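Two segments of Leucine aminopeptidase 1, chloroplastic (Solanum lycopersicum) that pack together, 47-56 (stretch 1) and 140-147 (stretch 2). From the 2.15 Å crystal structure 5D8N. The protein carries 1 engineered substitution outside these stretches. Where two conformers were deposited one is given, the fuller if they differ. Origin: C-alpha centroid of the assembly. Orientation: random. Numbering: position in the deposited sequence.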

# COMPACT_ATOMS: atom_id res chain seq x y z
N LEU A 47 -26.60 -29.11 37.31
CA LEU A 47 -25.52 -30.04 37.55
C LEU A 47 -24.76 -30.20 36.23
O LEU A 47 -25.31 -30.68 35.23
CB LEU A 47 -26.11 -31.40 37.97
CG LEU A 47 -25.12 -32.56 38.08
CD1 LEU A 47 -24.04 -32.29 39.13
CD2 LEU A 47 -25.86 -33.84 38.41
N ALA A 48 -23.47 -29.91 36.28
CA ALA A 48 -22.59 -30.11 35.14
C ALA A 48 -21.66 -31.28 35.40
O ALA A 48 -20.98 -31.32 36.43
CB ALA A 48 -21.76 -28.85 34.89
N ILE A 49 -21.60 -32.19 34.44
CA ILE A 49 -20.78 -33.38 34.55
C ILE A 49 -19.77 -33.49 33.42
O ILE A 49 -20.13 -33.44 32.24
CB ILE A 49 -21.66 -34.63 34.50
CG1 ILE A 49 -22.59 -34.62 35.71
CG2 ILE A 49 -20.79 -35.89 34.52
CD1 ILE A 49 -23.83 -35.47 35.49
N GLY A 50 -18.51 -33.61 33.80
CA GLY A 50 -17.42 -33.68 32.83
C GLY A 50 -17.20 -35.12 32.46
O GLY A 50 -16.96 -35.93 33.35
N ALA A 51 -17.36 -35.45 31.17
CA ALA A 51 -17.24 -36.81 30.71
C ALA A 51 -16.25 -36.89 29.56
O ALA A 51 -16.42 -36.20 28.55
CB ALA A 51 -18.60 -37.37 30.27
N THR A 52 -15.35 -37.87 29.65
CA THR A 52 -14.43 -38.19 28.58
C THR A 52 -15.20 -38.99 27.54
O THR A 52 -16.27 -39.52 27.85
CB THR A 52 -13.23 -39.05 29.08
OG1 THR A 52 -13.71 -40.31 29.55
CG2 THR A 52 -12.46 -38.37 30.22
N GLU A 53 -14.56 -39.25 26.41
CA GLU A 53 -15.11 -40.14 25.38
C GLU A 53 -15.31 -41.54 25.92
O GLU A 53 -16.38 -42.12 25.72
CB GLU A 53 -14.24 -40.18 24.12
CG GLU A 53 -14.10 -38.80 23.50
CD GLU A 53 -13.42 -38.80 22.15
OE1 GLU A 53 -12.66 -37.85 21.87
OE2 GLU A 53 -13.80 -39.64 21.31
N ASN A 54 -14.36 -42.03 26.70
CA ASN A 54 -14.50 -43.35 27.31
C ASN A 54 -15.64 -43.42 28.32
O ASN A 54 -16.32 -44.45 28.43
CB ASN A 54 -13.19 -43.78 27.97
CG ASN A 54 -12.09 -44.11 26.97
OD1 ASN A 54 -12.30 -44.27 25.76
ND2 ASN A 54 -10.88 -44.25 27.50
N ASP A 55 -15.85 -42.35 29.08
CA ASP A 55 -16.98 -42.25 30.02
C ASP A 55 -18.34 -42.40 29.33
O ASP A 55 -19.32 -42.72 30.00
CB ASP A 55 -17.00 -40.90 30.73
CG ASP A 55 -15.82 -40.68 31.66
OD1 ASP A 55 -15.22 -41.67 32.12
OD2 ASP A 55 -15.54 -39.50 31.97
N MET A 56 -18.42 -42.12 28.03
CA MET A 56 -19.68 -42.19 27.28
C MET A 56 -19.94 -43.53 26.58
O MET A 56 -20.89 -43.67 25.81
CB MET A 56 -19.71 -41.07 26.24
CG MET A 56 -19.64 -39.68 26.84
SD MET A 56 -20.93 -39.36 28.06
CE MET A 56 -22.38 -39.62 27.02
N ILE A 140 -25.16 -24.09 41.46
CA ILE A 140 -24.77 -25.15 40.56
C ILE A 140 -23.82 -26.12 41.22
O ILE A 140 -23.25 -25.83 42.27
CB ILE A 140 -24.14 -24.60 39.28
CG1 ILE A 140 -22.75 -24.05 39.53
CG2 ILE A 140 -25.05 -23.54 38.68
CD1 ILE A 140 -22.05 -23.63 38.26
N ALA A 141 -23.61 -27.24 40.54
CA ALA A 141 -22.66 -28.23 41.00
C ALA A 141 -21.89 -28.73 39.80
O ALA A 141 -22.44 -28.85 38.71
CB ALA A 141 -23.40 -29.40 41.64
N VAL A 142 -20.69 -29.21 40.06
CA VAL A 142 -19.89 -29.85 39.05
C VAL A 142 -19.31 -31.11 39.63
O VAL A 142 -18.79 -31.11 40.75
CB VAL A 142 -18.73 -28.94 38.58
CG1 VAL A 142 -17.89 -29.63 37.52
CG2 VAL A 142 -19.28 -27.63 38.03
N ALA A 143 -19.25 -32.11 38.76
CA ALA A 143 -18.60 -33.38 39.07
C ALA A 143 -17.97 -34.01 37.83
O ALA A 143 -18.35 -33.68 36.70
CB ALA A 143 -19.67 -34.32 39.62
N LEU A 144 -17.06 -34.96 38.03
CA LEU A 144 -16.55 -35.80 36.94
C LEU A 144 -17.34 -37.09 36.85
O LEU A 144 -17.74 -37.65 37.86
CB LEU A 144 -15.08 -36.17 37.16
CG LEU A 144 -14.15 -34.98 37.34
CD1 LEU A 144 -12.71 -35.44 37.49
CD2 LEU A 144 -14.27 -34.03 36.16
N ALA A 145 -17.57 -37.58 35.64
CA ALA A 145 -18.29 -38.83 35.48
C ALA A 145 -17.46 -39.96 36.04
O ALA A 145 -18.02 -40.96 36.49
CB ALA A 145 -18.62 -39.10 34.02
N SER A 146 -16.14 -39.84 36.01
CA SER A 146 -15.31 -40.85 36.64
C SER A 146 -14.08 -40.27 37.32
O SER A 146 -13.37 -39.42 36.78
CB SER A 146 -14.92 -41.96 35.65
OG SER A 146 -14.15 -41.44 34.58
N THR A 147 -13.87 -40.73 38.55
CA THR A 147 -12.67 -40.47 39.34
C THR A 147 -11.83 -41.72 39.64
O THR A 147 -10.90 -41.65 40.44
CB THR A 147 -13.06 -39.81 40.68
OG1 THR A 147 -13.98 -40.65 41.39
CG2 THR A 147 -13.74 -38.44 40.43
O HOH W 1 -15.05 -38.00 34.05

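Ala 145, just past the end of the second strand, has the largest area covered by the other segment, 60 Å², and its CA-to-CB bond points toward that segment. Its methyl meets Ile 49 (CG2 of Ile 49 to CB of Ala 145, 3.9 Å) and Ala 51 (CB of Ala 51 to CB of Ala 145, 4.1 Å). Ile 49, with chi1 in m and chi2 in t, also brings CG2 to 3.8 Å from N of Ala 145, so the branched side chain packs on backbone as well as on the methyl. The apolar part of the contact largely pairs alanine methyls with larger aliphatic side chains: Ile 49 with Ala 145, Leu 47 with Ala 141, and Ala 48 with Val 142.

Leu 47 and Ile 49 share one face of the sheet with Ala 141 and Ala 143. The rotamer of Leu 47, t then p, brings the end of its side chain nearer the partner strand than its CA-to-CB bond alone would suggest, and CD1 of Leu 47 rests 3.9 Å from CB of Ala 141. The other face carries Ala 48, Val 142 and Leu 144; there CB of Ala 48 lies 4.2 Å from CG2 of Val 142. Gly 50, paired with Leu 144, has no side chain, and a CB at its position would sit only 3.5 Å from CD2 of Leu 144, a tight fit. The bare backbone leaves that space to the leucine. All of these residues are buried, which suits the aliphatic side chains; Gly 50 contributes only backbone.

Both segments of Leucine aminopeptidase 1 begin as neighbouring parallel strands, paired from Leu 47 with Ala 141 to Gly 50 with Leu 144, whose axes approach to 4.7 Å and diverge by 19°; the contact buries 447 Å², both sides summed. Between the two layers of side chains, the backbones are joined by a parallel ladder in which Ala 48 and Gly 50 each use both N and O. N of Ala 48 donates to O of Ala 141 (2.8 Å, nearly linear at 178°), and N of Ala 143 donates to O of Ala 48 (3.0 Å). The pattern repeats two residues on: N of Gly 50 donates to O of Ala 143 (2.9 Å), and N of Ala 145 to O of Gly 50 (2.9 Å). CA-H...O contacts supplement it, the shortest from CA of Val 142 to O of Ala 48 at 3.2 Å.

Beyond the ladder the contact turns polar. Asp 55, in a short 3-10 segment, points its CA-to-CB bond toward the second stretch, and OG of Ser 146 donates to OD1 of Asp 55 (2.7 Å). The carboxylate is also held from within its own segment: N of Thr 52 donates to OD2 of Asp 55 (2.8 Å), while N of Asp 55 donates to OG1 of Thr 52 (3.0 Å). Water 1 closes the edge, donating to O of Gly 50 (2.9 Å) and OD2 of Asp 55 (2.6 Å) and accepting from N of Ser 146 (2.9 Å). It thus links the end of the ladder to the carboxylate.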